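Local coordinates for protein fructosamine deglycase FrlB (Bacillus subtilis, PDB 3EUA) that converts a range of fructosamine 6-phosphates into glucose 6-phosphate and a free amino acid, at residues A[89-94]-A[116-121]; A[166-171]-A[292-297]. All coordinates share one frame; numbering follows the deposited sequence.

Contact 1: residues A[89-94]-A[116-121]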
loop_
_atom_site.group_PDB
_atom_site.type_symbol
_atom_site.label_atom_id
_atom_site.label_comp_id
_atom_site.label_asym_id
_atom_site.label_seq_id
_atom_site.Cartn_x
_atom_site.Cartn_y
_atom_site.Cartn_z
ATOM N N GLU A 89 -12.828 14.321 4.083
ATOM C CA GLU A 89 -12.822 13.257 3.072
ATOM C C GLU A 89 -13.537 11.991 3.572
ATOM O O GLU A 89 -14.194 11.278 2.811
ATOM C CB GLU A 89 -11.409 12.865 2.649
ATOM C CG GLU A 89 -10.547 13.980 2.128
ATOM C CD GLU A 89 -9.695 14.638 3.202
ATOM O OE1 GLU A 89 -10.194 15.062 4.266
ATOM O OE2 GLU A 89 -8.483 14.724 2.940
ATOM N N THR A 90 -13.385 11.708 4.854
ATOM C CA THR A 90 -14.028 10.532 5.440
ATOM C C THR A 90 -15.531 10.765 5.563
ATOM O O THR A 90 -16.335 9.867 5.288
ATOM C CB THR A 90 -13.348 10.155 6.747
ATOM O OG1 THR A 90 -11.949 10.019 6.471
ATOM C CG2 THR A 90 -13.873 8.816 7.280
ATOM N N VAL A 91 -15.914 11.997 5.912
ATOM C CA VAL A 91 -17.310 12.367 5.995
ATOM C C VAL A 91 -17.949 12.205 4.615
ATOM O O VAL A 91 -18.995 11.578 4.471
ATOM C CB VAL A 91 -17.484 13.816 6.482
ATOM C CG1 VAL A 91 -18.946 14.307 6.305
ATOM C CG2 VAL A 91 -17.023 13.976 7.940
ATOM N N LYS A 92 -17.290 12.743 3.596
ATOM C CA LYS A 92 -17.797 12.645 2.234
ATOM C C LYS A 92 -17.808 11.193 1.782
ATOM O O LYS A 92 -18.725 10.783 1.121
ATOM C CB LYS A 92 -17.032 13.538 1.257
ATOM N N ALA A 93 -16.802 10.396 2.143
ATOM C CA ALA A 93 -16.784 8.979 1.756
ATOM C C ALA A 93 -17.986 8.226 2.325
ATOM O O ALA A 93 -18.535 7.345 1.638
ATOM C CB ALA A 93 -15.483 8.271 2.171
ATOM N N ALA A 94 -18.394 8.568 3.552
ATOM C CA ALA A 94 -19.562 7.931 4.193
ATOM C C ALA A 94 -20.815 8.250 3.396
ATOM O O ALA A 94 -21.628 7.353 3.112
ATOM C CB ALA A 94 -19.753 8.392 5.682
ATOM N N ALA A 116 -20.540 10.871 12.063
ATOM C CA ALA A 116 -21.577 10.131 12.748
ATOM C C ALA A 116 -22.929 10.442 12.112
ATOM O O ALA A 116 -23.771 9.552 11.960
ATOM C CB ALA A 116 -21.569 10.468 14.217
ATOM N N GLN A 117 -23.124 11.686 11.696
ATOM C CA GLN A 117 -24.378 12.070 11.086
ATOM C C GLN A 117 -24.580 11.399 9.739
ATOM O O GLN A 117 -25.702 11.040 9.415
ATOM C CB GLN A 117 -24.441 13.580 10.954
ATOM C CG GLN A 117 -24.433 14.304 12.303
ATOM C CD GLN A 117 -24.231 15.808 12.139
ATOM O OE1 GLN A 117 -24.536 16.355 11.082
ATOM N NE2 GLN A 117 -23.697 16.476 13.176
ATOM N N GLU A 118 -23.509 11.215 8.965
ATOM C CA GLU A 118 -23.606 10.597 7.641
ATOM C C GLU A 118 -23.718 9.077 7.658
ATOM O O GLU A 118 -24.406 8.509 6.810
ATOM C CB GLU A 118 -22.396 10.962 6.773
ATOM C CG GLU A 118 -22.231 12.417 6.472
ATOM C CD GLU A 118 -23.394 13.002 5.679
ATOM O OE1 GLU A 118 -24.137 12.250 5.001
ATOM O OE2 GLU A 118 -23.541 14.233 5.740
ATOM N N ALA A 119 -23.028 8.428 8.589
ATOM C CA ALA A 119 -23.002 6.969 8.662
ATOM C C ALA A 119 -24.302 6.414 9.196
ATOM O O ALA A 119 -24.926 7.010 10.056
ATOM C CB ALA A 119 -21.824 6.478 9.518
ATOM N N GLN A 120 -24.687 5.234 8.704
ATOM C CA GLN A 120 -25.917 4.593 9.128
ATOM C C GLN A 120 -25.791 4.059 10.552
ATOM O O GLN A 120 -26.734 4.162 11.341
ATOM C CB GLN A 120 -26.330 3.495 8.110
ATOM C CG GLN A 120 -27.659 2.804 8.433
ATOM C CD GLN A 120 -28.104 1.785 7.405
ATOM O OE1 GLN A 120 -27.571 1.703 6.299
ATOM N NE2 GLN A 120 -29.124 1.011 7.763
ATOM N N TYR A 121 -24.642 3.476 10.866
ATOM C CA TYR A 121 -24.339 2.956 12.194
ATOM C C TYR A 121 -23.089 3.663 12.711
ATOM O O TYR A 121 -22.189 3.968 11.935
ATOM C CB TYR A 121 -24.101 1.438 12.148
ATOM C CG TYR A 121 -25.345 0.619 11.875
ATOM C CD1 TYR A 121 -25.733 0.321 10.569
ATOM C CD2 TYR A 121 -26.138 0.145 12.929
ATOM C CE1 TYR A 121 -26.848 -0.421 10.319
ATOM C CE2 TYR A 121 -27.285 -0.584 12.675
ATOM C CZ TYR A 121 -27.616 -0.869 11.368
ATOM O OH TYR A 121 -28.737 -1.594 11.080
#
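Ala94 and Ala119 bring the two backbones closest, their CA atoms 5.7 Å apart, where helix 88-99 passes the end of the short helix 114-118 and Ala119 is the first residue to leave helical geometry. The small side chain of Ala94 suits this close approach; the methyl of Ala119 packs on Ala106 of strand 103-108. The CB of Ala94 points at the other segment, touching Glu118 CB at 3.8 Å and lying 4.4 Å from the backbone N of Ala119.

One turn back along the helix, Val91 meets the stem of the same glutamate. Its CG1 lies 3.8 Å from Glu118 CG, the two side chains crossing at about a right angle. CG1 is the branch anti to the backbone N (chi1 169°), which leaves CG2 beside that N. Glu118 CG also lies 3.9 Å from the carbonyl O of Val91. Glutamate suits this partly exposed margin because its CB and CG serve as hydrocarbon packing, while the bend at chi2 (-62°) carries the carboxylate beyond them. The segments meet through van der Waals packing, with no polar bond between them. The Glu118 carbonyl O accepts a hydrogen bond from Arg98 NH1, tying the helix end back to helix 88-99, and Leu115 fills in against Thr90, Val91 and Ala94.

Helix 88-99 joins the parallel strands 76-82 and 103-108, and helix 114-118 leads from 103-108 into edge strand 121-124. Neighbouring connections of this kind, packed together over a parallel sheet, are characteristic of the alpha-beta-alpha sandwich of the SIS domain.

Contact 2: residues A[166-171]-A[292-297]; sequences DQLQAV and GYLAPL
Leu168 reaches from the long helix 158-190 toward Leu294 and Leu297 of helix 288-313, a buried helix-helix packing in a chain built from two SIS domains. Nearest CA atoms, those of Leu168 and Leu294, are 7.9 Å apart, a spacing filled mainly by leucine side chains, with Leu168 CD2 also 4.0 Å from the carbonyl O of Leu294.

At the start of the segment Asp166 forms a salt bridge through OD2 with Lys8 NZ. Gln167, exposed, lays its side chain on Ala285 and Ile286 of the loop before helix 288-313; a long polar residue can cover such a loop and still face water. Then comes Leu168, the one residue of 166-171 that touches the second helix. Its CG lies roughly anti to the backbone N (chi1 -152°), which sends the forked end toward the second helix, spread over two partners. CD1 approaches Leu294 CB at 4.1 Å, whereas CD2 goes to Leu297, the two side chains crossing at about a right angle. With Leu294 and Leu297 three residues apart, both lie on the same face of their helix, and Leu165, Tyr138 and Tyr142 extend the apolar surroundings. Gln169 turns to polar work again: OE1 accepts from the backbone N of Ala133, and NE2 is hydrogen-bonded to Glu173 OE2.

Between the two target leucines sits Pro296, whose N carries no hydrogen, in a kinked stretch of helix where the Leu297 N to Leu294 O bond is weak. Leu168 CD2 touches both CB and CD2 of Leu297, each at 3.7 Å.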
loop_
_atom_site.group_PDB
_atom_site.type_symbol
_atom_site.label_atom_id
_atom_site.label_comp_id
_atom_site.label_asym_id
_atom_site.label_seq_id
_atom_site.Cartn_x
_atom_site.Cartn_y
_atom_site.Cartn_z
ATOM N N ASP A 166 -9.838 -8.585 25.622
ATOM C CA ASP A 166 -10.046 -8.323 27.054
ATOM C C ASP A 166 -8.749 -8.578 27.835
ATOM O O ASP A 166 -8.382 -7.780 28.721
ATOM C CB ASP A 166 -11.174 -9.174 27.608
ATOM C CG ASP A 166 -11.645 -8.703 28.998
ATOM O OD1 ASP A 166 -11.581 -7.472 29.252
ATOM O OD2 ASP A 166 -12.121 -9.553 29.789
ATOM N N GLN A 167 -8.044 -9.652 27.479
ATOM C CA GLN A 167 -6.755 -10.002 28.096
ATOM C C GLN A 167 -5.583 -9.150 27.579
ATOM O O GLN A 167 -4.513 -9.119 28.194
ATOM C CB GLN A 167 -6.428 -11.449 27.789
ATOM C CG GLN A 167 -7.386 -12.434 28.391
ATOM C CD GLN A 167 -7.242 -12.573 29.898
ATOM O OE1 GLN A 167 -6.194 -12.285 30.474
ATOM N NE2 GLN A 167 -8.289 -13.073 30.538
ATOM N N LEU A 168 -5.778 -8.423 26.479
ATOM C CA LEU A 168 -4.675 -7.671 25.872
ATOM C C LEU A 168 -4.212 -6.456 26.694
ATOM O O LEU A 168 -3.063 -6.038 26.580
ATOM C CB LEU A 168 -5.047 -7.218 24.451
ATOM C CG LEU A 168 -3.861 -7.041 23.516
ATOM C CD1 LEU A 168 -3.199 -8.434 23.288
ATOM C CD2 LEU A 168 -4.307 -6.418 22.220
ATOM N N GLN A 169 -5.078 -5.872 27.522
ATOM C CA GLN A 169 -4.624 -4.729 28.307
ATOM C C GLN A 169 -3.498 -5.164 29.240
ATOM O O GLN A 169 -2.549 -4.433 29.405
ATOM C CB GLN A 169 -5.734 -4.050 29.097
ATOM C CG GLN A 169 -5.305 -2.726 29.769
ATOM C CD GLN A 169 -4.867 -1.680 28.789
ATOM O OE1 GLN A 169 -5.397 -1.598 27.666
ATOM N NE2 GLN A 169 -3.917 -0.817 29.211
ATOM N N ALA A 170 -3.588 -6.356 29.831
ATOM C CA ALA A 170 -2.536 -6.835 30.717
ATOM C C ALA A 170 -1.237 -7.025 29.920
ATOM O O ALA A 170 -0.140 -6.773 30.436
ATOM C CB ALA A 170 -2.953 -8.132 31.397
ATOM N N VAL A 171 -1.374 -7.430 28.653
ATOM C CA VAL A 171 -0.215 -7.605 27.758
ATOM C C VAL A 171 0.460 -6.241 27.542
ATOM O O VAL A 171 1.693 -6.142 27.608
ATOM C CB VAL A 171 -0.601 -8.230 26.370
ATOM C CG1 VAL A 171 0.653 -8.524 25.541
ATOM C CG2 VAL A 171 -1.436 -9.540 26.535
ATOM N N GLY A 292 -1.600 -13.738 16.265
ATOM C CA GLY A 292 -1.045 -13.017 15.119
ATOM C C GLY A 292 -1.852 -11.792 14.762
ATOM O O GLY A 292 -1.292 -10.780 14.282
ATOM N N TYR A 293 -3.161 -11.855 15.023
ATOM C CA TYR A 293 -4.028 -10.728 14.736
ATOM C C TYR A 293 -3.948 -9.655 15.807
ATOM O O TYR A 293 -4.158 -8.472 15.505
ATOM C CB TYR A 293 -5.491 -11.177 14.586
ATOM C CG TYR A 293 -5.749 -12.296 13.579
ATOM C CD1 TYR A 293 -5.116 -12.309 12.340
ATOM C CD2 TYR A 293 -6.737 -13.256 13.805
ATOM C CE1 TYR A 293 -5.371 -13.298 11.412
ATOM C CE2 TYR A 293 -7.000 -14.278 12.858
ATOM C CZ TYR A 293 -6.309 -14.266 11.656
ATOM O OH TYR A 293 -6.511 -15.187 10.654
ATOM N N LEU A 294 -3.607 -10.040 17.036
ATOM C CA LEU A 294 -3.531 -9.098 18.172
ATOM C C LEU A 294 -2.156 -8.475 18.428
ATOM O O LEU A 294 -2.066 -7.378 18.998
ATOM C CB LEU A 294 -4.018 -9.794 19.462
ATOM C CG LEU A 294 -5.512 -10.185 19.445
ATOM C CD1 LEU A 294 -5.853 -11.139 20.604
ATOM C CD2 LEU A 294 -6.446 -8.947 19.419
ATOM N N ALA A 295 -1.101 -9.138 17.994
ATOM C CA ALA A 295 0.265 -8.614 18.212
ATOM C C ALA A 295 0.468 -7.192 17.710
ATOM O O ALA A 295 1.177 -6.420 18.378
ATOM C CB ALA A 295 1.320 -9.511 17.605
ATOM N N PRO A 296 -0.108 -6.847 16.535
ATOM C CA PRO A 296 0.116 -5.457 16.084
ATOM C C PRO A 296 -0.388 -4.370 17.050
ATOM O O PRO A 296 0.173 -3.249 17.085
ATOM C CB PRO A 296 -0.650 -5.362 14.765
ATOM C CG PRO A 296 -1.161 -6.691 14.426
ATOM C CD PRO A 296 -0.886 -7.642 15.564
ATOM N N LEU A 297 -1.471 -4.670 17.770
ATOM C CA LEU A 297 -2.021 -3.729 18.774
ATOM C C LEU A 297 -1.013 -3.495 19.877
ATOM O O LEU A 297 -0.797 -2.355 20.313
ATOM C CB LEU A 297 -3.318 -4.212 19.381
ATOM C CG LEU A 297 -4.549 -4.112 18.504
ATOM C CD1 LEU A 297 -4.361 -4.744 17.107
ATOM C CD2 LEU A 297 -5.705 -4.764 19.226
#

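In the fold
The two contacts are separate: their centres are 29 Å apart and their nearest atoms about 19 Å. Contact 1 lies toward the periphery, 20 Å from the centre of the chain, within the first SIS domain; contact 2, at 13 Å, pairs the long helix 158-190 with helix 288-313 of the second SIS domain. Tyr293 of contact 2 reaches back to the first domain by hydrogen-bonding Glu50. The 89-94 segment also reaches the second subunit, where Glu89 OE2 forms a salt bridge with Arg261 of that subunit; no other chain of the assembly touches the segments of contact 2. As in related SIS proteins, the loop entering helix 88-99 probably helps bind the sugar phosphate.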